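Local coordinates for mevalonate kinase (Staphylococcus aureus, PDB 2X7I), which probably phosphorylates mevalonate with ATP to give phosphomevalonate, as a GHMP-family kinase of the mevalonate route to isoprenoids, at residues G37-L42 against I91-P96; A66-K71 against Q137-K142. All blocks are in the same frame, centred on the assembly; numbering follows the deposited sequence.

Contact 1 of 2, residues G37-L42 against I91-P96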
loop_
_atom_site.group_PDB
_atom_site.type_symbol
_atom_site.label_atom_id
_atom_site.label_comp_id
_atom_site.label_asym_id
_atom_site.label_seq_id
_atom_site.Cartn_x
_atom_site.Cartn_y
_atom_site.Cartn_z
ATOM N N GLY A 37 -5.576 5.171 -1.000
ATOM C CA GLY A 37 -4.674 5.611 0.070
ATOM C C GLY A 37 -3.883 6.818 -0.387
ATOM O O GLY A 37 -3.308 6.803 -1.468
ATOM N N LYS A 38 -3.878 7.873 0.422
ATOM C CA LYS A 38 -3.206 9.123 0.075
ATOM C C LYS A 38 -2.378 9.641 1.244
ATOM O O LYS A 38 -2.869 9.754 2.363
ATOM C CB LYS A 38 -4.219 10.189 -0.345
ATOM C CG LYS A 38 -4.888 9.925 -1.714
ATOM C CD LYS A 38 -3.909 10.137 -2.903
ATOM C CE LYS A 38 -4.163 9.159 -4.047
ATOM N NZ LYS A 38 -5.455 9.408 -4.769
ATOM N N ILE A 39 -1.117 9.949 0.961
ATOM C CA ILE A 39 -0.265 10.665 1.882
ATOM C C ILE A 39 0.070 12.015 1.256
ATOM O O ILE A 39 0.515 12.064 0.109
ATOM C CB ILE A 39 1.012 9.873 2.182
ATOM C CG1 ILE A 39 0.643 8.562 2.890
ATOM C CG2 ILE A 39 1.978 10.705 3.005
ATOM C CD1 ILE A 39 1.634 8.110 3.954
ATOM N N LYS A 40 -0.164 13.094 2.009
ATOM C CA LYS A 40 0.138 14.456 1.575
ATOM C C LYS A 40 1.195 15.074 2.496
ATOM O O LYS A 40 1.059 15.017 3.719
ATOM C CB LYS A 40 -1.118 15.329 1.636
ATOM C CG LYS A 40 -2.310 14.825 0.825
ATOM C CD LYS A 40 -3.534 15.686 1.087
ATOM C CE LYS A 40 -4.708 15.286 0.203
ATOM N NZ LYS A 40 -5.202 13.905 0.505
ATOM N N VAL A 41 2.222 15.682 1.906
ATOM C CA VAL A 41 3.227 16.421 2.668
ATOM C C VAL A 41 3.266 17.884 2.219
ATOM O O VAL A 41 3.290 18.177 1.023
ATOM C CB VAL A 41 4.643 15.781 2.537
ATOM C CG1 VAL A 41 5.710 16.668 3.204
ATOM C CG2 VAL A 41 4.646 14.365 3.129
ATOM N N LEU A 42 3.262 18.792 3.190
ATOM C CA LEU A 42 3.420 20.223 2.942
ATOM C C LEU A 42 4.626 20.738 3.730
ATOM O O LEU A 42 4.753 20.466 4.920
ATOM C CB LEU A 42 2.154 20.978 3.354
ATOM C CG LEU A 42 2.208 22.508 3.281
ATOM C CD1 LEU A 42 2.411 23.005 1.847
ATOM C CD2 LEU A 42 0.943 23.120 3.890
ATOM N N ILE A 91 2.225 16.405 7.525
ATOM C CA ILE A 91 2.046 15.122 6.856
ATOM C C ILE A 91 0.633 14.675 7.190
ATOM O O ILE A 91 0.257 14.667 8.355
ATOM C CB ILE A 91 3.049 14.041 7.374
ATOM C CG1 ILE A 91 4.488 14.532 7.265
ATOM C CG2 ILE A 91 2.925 12.732 6.580
ATOM C CD1 ILE A 91 5.279 14.381 8.555
ATOM N N GLN A 92 -0.157 14.349 6.174
ATOM C CA GLN A 92 -1.492 13.795 6.386
ATOM C C GLN A 92 -1.517 12.388 5.816
ATOM O O GLN A 92 -1.076 12.182 4.699
ATOM C CB GLN A 92 -2.564 14.633 5.680
ATOM C CG GLN A 92 -2.625 16.100 6.067
ATOM C CD GLN A 92 -3.580 16.882 5.183
ATOM O OE1 GLN A 92 -4.797 16.786 5.328
ATOM N NE2 GLN A 92 -3.032 17.647 4.250
ATOM N N THR A 93 -2.018 11.419 6.579
ATOM C CA THR A 93 -2.134 10.057 6.068
ATOM C C THR A 93 -3.486 9.387 6.290
ATOM O O THR A 93 -4.099 9.477 7.355
ATOM C CB THR A 93 -1.033 9.109 6.602
ATOM O OG1 THR A 93 -1.329 7.776 6.168
ATOM C CG2 THR A 93 -0.942 9.129 8.126
ATOM N N ASN A 94 -3.875 8.659 5.252
ATOM C CA ASN A 94 -5.083 7.863 5.176
ATOM C C ASN A 94 -4.830 6.383 5.527
ATOM O O ASN A 94 -5.769 5.581 5.615
ATOM C CB ASN A 94 -5.558 7.922 3.717
ATOM C CG ASN A 94 -6.972 7.485 3.551
ATOM O OD1 ASN A 94 -7.695 7.323 4.535
ATOM N ND2 ASN A 94 -7.392 7.294 2.306
ATOM N N LEU A 95 -3.552 6.039 5.704
ATOM C CA LEU A 95 -3.076 4.653 5.705
ATOM C C LEU A 95 -2.665 4.178 7.087
ATOM O O LEU A 95 -2.002 4.901 7.815
ATOM C CB LEU A 95 -1.877 4.523 4.770
ATOM C CG LEU A 95 -2.172 4.823 3.304
ATOM C CD1 LEU A 95 -0.891 4.803 2.489
ATOM C CD2 LEU A 95 -3.171 3.835 2.762
ATOM N N PRO A 96 -3.064 2.954 7.461
ATOM C CA PRO A 96 -2.645 2.395 8.736
ATOM C C PRO A 96 -1.220 1.871 8.625
ATOM O O PRO A 96 -0.767 1.533 7.525
ATOM C CB PRO A 96 -3.624 1.239 8.940
ATOM C CG PRO A 96 -3.911 0.773 7.589
ATOM C CD PRO A 96 -3.910 2.006 6.714
#
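Ile39 lays its CG1-CD1 arm beside Thr93, with CD1 3.7 Å from Thr93 OG1, and the two side chains point the same way from one face of a mixed sheet in which their strands are antiparallel. The pair belongs to the N-terminal domain of the GHMP kinase fold, where strands 29-45 and 87-93 run at 171° to each other over these segments. Lys40 and Gln92 form the hydrogen-bonded pair between two non-hydrogen-bonded ones, Ile39 with Thr93 and Val41 with Ile91. Both bonds are nearly straight: Gln92 N to Lys40 O is 2.8 Å and Lys40 N to Gln92 O is 3.0 Å, each donor in the carbonyl plane.

On the face of Ile39, Val41, Ile91 and Thr93, Val41 CG2 meets Ile91 CG1 at 4.1 Å, while helix 103-119 covers Ile39 and Val41 through Ala106, Val107, Ala110 and Ala114. On the other face the aliphatic part of Lys40 passes the Gln92 amide, CD lying 3.8 Å from NE2, and Gln92 OE1 has a weak hydrogen bond with Tyr59 OH.

Past Thr93 the strand gives way to a loop, and the bond from Asn94 N to Lys38 O lengthens to 3.2 Å. Leu95 points toward the partner strand and sets CD2 3.6 Å from Gly37 CA. An ST turn shapes this exit: Thr93 OG1, anti to its own backbone N (chi1 173°), accepts from Leu95 N at 2.9 Å.

Contact 2 of 2, residues A66-K71 against Q137-K142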
loop_
_atom_site.group_PDB
_atom_site.type_symbol
_atom_site.label_atom_id
_atom_site.label_comp_id
_atom_site.label_asym_id
_atom_site.label_seq_id
_atom_site.Cartn_x
_atom_site.Cartn_y
_atom_site.Cartn_z
ATOM N N ALA A 66 4.765 4.555 14.053
ATOM C CA ALA A 66 5.912 4.857 14.899
ATOM C C ALA A 66 7.256 4.412 14.307
ATOM O O ALA A 66 8.231 5.124 14.468
ATOM C CB ALA A 66 5.725 4.277 16.281
ATOM N N PRO A 67 7.311 3.242 13.632
ATOM C CA PRO A 67 8.554 2.807 12.974
ATOM C C PRO A 67 9.050 3.669 11.799
ATOM O O PRO A 67 10.162 3.444 11.330
ATOM C CB PRO A 67 8.209 1.395 12.460
ATOM C CG PRO A 67 7.132 0.919 13.341
ATOM C CD PRO A 67 6.334 2.138 13.714
ATOM N N ASP A 68 8.245 4.625 11.328
ATOM C CA ASP A 68 8.619 5.463 10.181
ATOM C C ASP A 68 9.056 6.844 10.677
ATOM O O ASP A 68 8.229 7.682 11.016
ATOM C CB ASP A 68 7.447 5.577 9.200
ATOM C CG ASP A 68 7.892 5.941 7.793
ATOM O OD1 ASP A 68 9.082 5.801 7.466
ATOM O OD2 ASP A 68 7.038 6.353 6.993
ATOM N N HIS A 69 10.365 7.073 10.695
ATOM C CA HIS A 69 10.947 8.192 11.424
ATOM C C HIS A 69 11.108 9.396 10.511
ATOM O O HIS A 69 12.176 9.626 9.943
ATOM C CB HIS A 69 12.296 7.779 12.033
ATOM C CG HIS A 69 12.229 6.521 12.842
ATOM N ND1 HIS A 69 13.162 5.509 12.731
ATOM C CD2 HIS A 69 11.331 6.107 13.767
ATOM C CE1 HIS A 69 12.847 4.534 13.567
ATOM N NE2 HIS A 69 11.740 4.873 14.208
ATOM N N LEU A 70 10.034 10.177 10.407
ATOM C CA LEU A 70 9.969 11.320 9.498
ATOM C C LEU A 70 10.878 12.468 9.940
ATOM O O LEU A 70 11.360 13.234 9.111
ATOM C CB LEU A 70 8.523 11.814 9.367
ATOM C CG LEU A 70 7.466 10.723 9.141
ATOM C CD1 LEU A 70 6.149 11.330 8.676
ATOM C CD2 LEU A 70 7.942 9.666 8.151
ATOM N N LYS A 71 11.117 12.571 11.243
ATOM C CA LYS A 71 12.041 13.572 11.790
ATOM C C LYS A 71 13.437 13.462 11.164
ATOM O O LYS A 71 14.109 14.476 10.961
ATOM C CB LYS A 71 12.115 13.464 13.318
ATOM C CG LYS A 71 10.866 14.003 13.994
ATOM C CD LYS A 71 10.801 13.769 15.497
ATOM C CE LYS A 71 9.678 14.650 16.097
ATOM N NZ LYS A 71 9.414 14.437 17.554
ATOM N N GLN A 137 15.075 3.953 3.498
ATOM C CA GLN A 137 16.201 3.382 4.260
ATOM C C GLN A 137 16.502 4.167 5.540
ATOM O O GLN A 137 16.621 3.588 6.615
ATOM C CB GLN A 137 17.451 3.294 3.368
ATOM C CG GLN A 137 18.761 3.020 4.088
ATOM C CD GLN A 137 18.849 1.617 4.641
ATOM O OE1 GLN A 137 18.433 0.649 3.992
ATOM N NE2 GLN A 137 19.407 1.492 5.844
ATOM N N ILE A 138 16.613 5.484 5.405
ATOM C CA ILE A 138 16.905 6.382 6.519
ATOM C C ILE A 138 15.775 6.443 7.550
ATOM O O ILE A 138 16.021 6.360 8.759
ATOM C CB ILE A 138 17.149 7.808 5.989
ATOM C CG1 ILE A 138 18.503 7.869 5.277
ATOM C CG2 ILE A 138 17.082 8.847 7.103
ATOM C CD1 ILE A 138 18.678 9.145 4.489
ATOM N N ALA A 139 14.547 6.600 7.069
ATOM C CA ALA A 139 13.386 6.784 7.941
ATOM C C ALA A 139 12.879 5.470 8.537
ATOM O O ALA A 139 12.412 5.450 9.668
ATOM C CB ALA A 139 12.247 7.497 7.179
ATOM N N HIS A 140 12.971 4.387 7.766
ATOM C CA HIS A 140 12.334 3.109 8.114
ATOM C C HIS A 140 13.311 1.919 8.203
ATOM O O HIS A 140 12.933 0.845 8.677
ATOM C CB HIS A 140 11.216 2.824 7.098
ATOM C CG HIS A 140 10.341 1.660 7.446
ATOM N ND1 HIS A 140 9.724 1.525 8.671
ATOM C CD2 HIS A 140 9.960 0.585 6.713
ATOM C CE1 HIS A 140 9.016 0.409 8.685
ATOM N NE2 HIS A 140 9.138 -0.177 7.506
ATOM N N GLY A 141 14.553 2.086 7.762
ATOM C CA GLY A 141 15.542 1.023 7.920
ATOM C C GLY A 141 15.716 0.108 6.725
ATOM O O GLY A 141 16.695 -0.623 6.658
ATOM N N LYS A 142 14.764 0.116 5.797
ATOM C CA LYS A 142 14.942 -0.576 4.529
ATOM C C LYS A 142 14.056 -0.006 3.443
ATOM O O LYS A 142 12.959 0.475 3.720
ATOM C CB LYS A 142 14.730 -2.095 4.652
ATOM C CG LYS A 142 13.318 -2.585 4.970
ATOM C CD LYS A 142 13.353 -4.123 5.133
ATOM C CE LYS A 142 11.969 -4.771 5.301
ATOM N NZ LYS A 142 12.017 -6.290 5.171
HETATM O O HOH W 1 11.991 1.574 11.705
#
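His140 reaches across to Pro67 and Asp68 from the last turn of helix 125-140. Its CB lies 3.7 Å from Asp68 OD1. CG is anti to the backbone N (chi1 -171°), and the turn about the next bond (chi2 52°) sets ND1 towards Pro67 O, to which it donates; at 3.3 Å this bond is weak, though its N-H points almost straight at the oxygen, which lies near the ring plane at the edge. Beyond ND1, CE1 touches Pro67 CB at 4.0 Å.

One residue earlier, Ala139 O receives the shorter bond, from His69 N at 2.8 Å. The N-H is well aimed at it, but the donor stands above the carbonyl plane, 39° out of it. His69 is the centre of an inverse gamma turn, and Pro67 O sits over the centre of one face of its ring, 3.5 Å from the plane. Ala139 CB packs against 66-71, 3.5 Å from His69 O and close to Asp68 OD1, and also touches Leu73 of helix 70-80. Asp68 and His140 both touch Ser104 of helix 103-119. The contact thus joins the loop leading into helix 70-80 to the C-terminal end of helix 125-140, after which Gly141 leaves helical geometry with positive phi.

Pro67 O takes a second donor, a water at 2.6 Å that also donates to His140 O. Two carbonyls near the end of helix 125-140 therefore find donors beyond the helix itself, and the weak ND1 bond to Pro67 O, a carbonyl that can only accept, is consistent with a proton on that nitrogen.

Contact 1 is sheet pairing and contact 2 a loop-to-helix junction, their centres about 15 Å apart within the N-terminal half of the kinase. They meet directly where the side chains of Leu70 and Ile91 pack together, although the 3.2 Å between Leu70 CD1 and Ile91 CD1 is doubtfully short; Leu70 also touches Ile54 of the neighbouring strand 53-58. Helix 103-119 serves both: Val107 touches Ile39 in 37-42 and also Asp68 and Leu70 in 66-71. Along the chain the segments alternate, with helix 70-80 followed directly by strand 87-93. In contact 2 the side chain of His140 is about 4 Å from a bound citric acid, probably from the crystallisation liquor, which may mark a pocket.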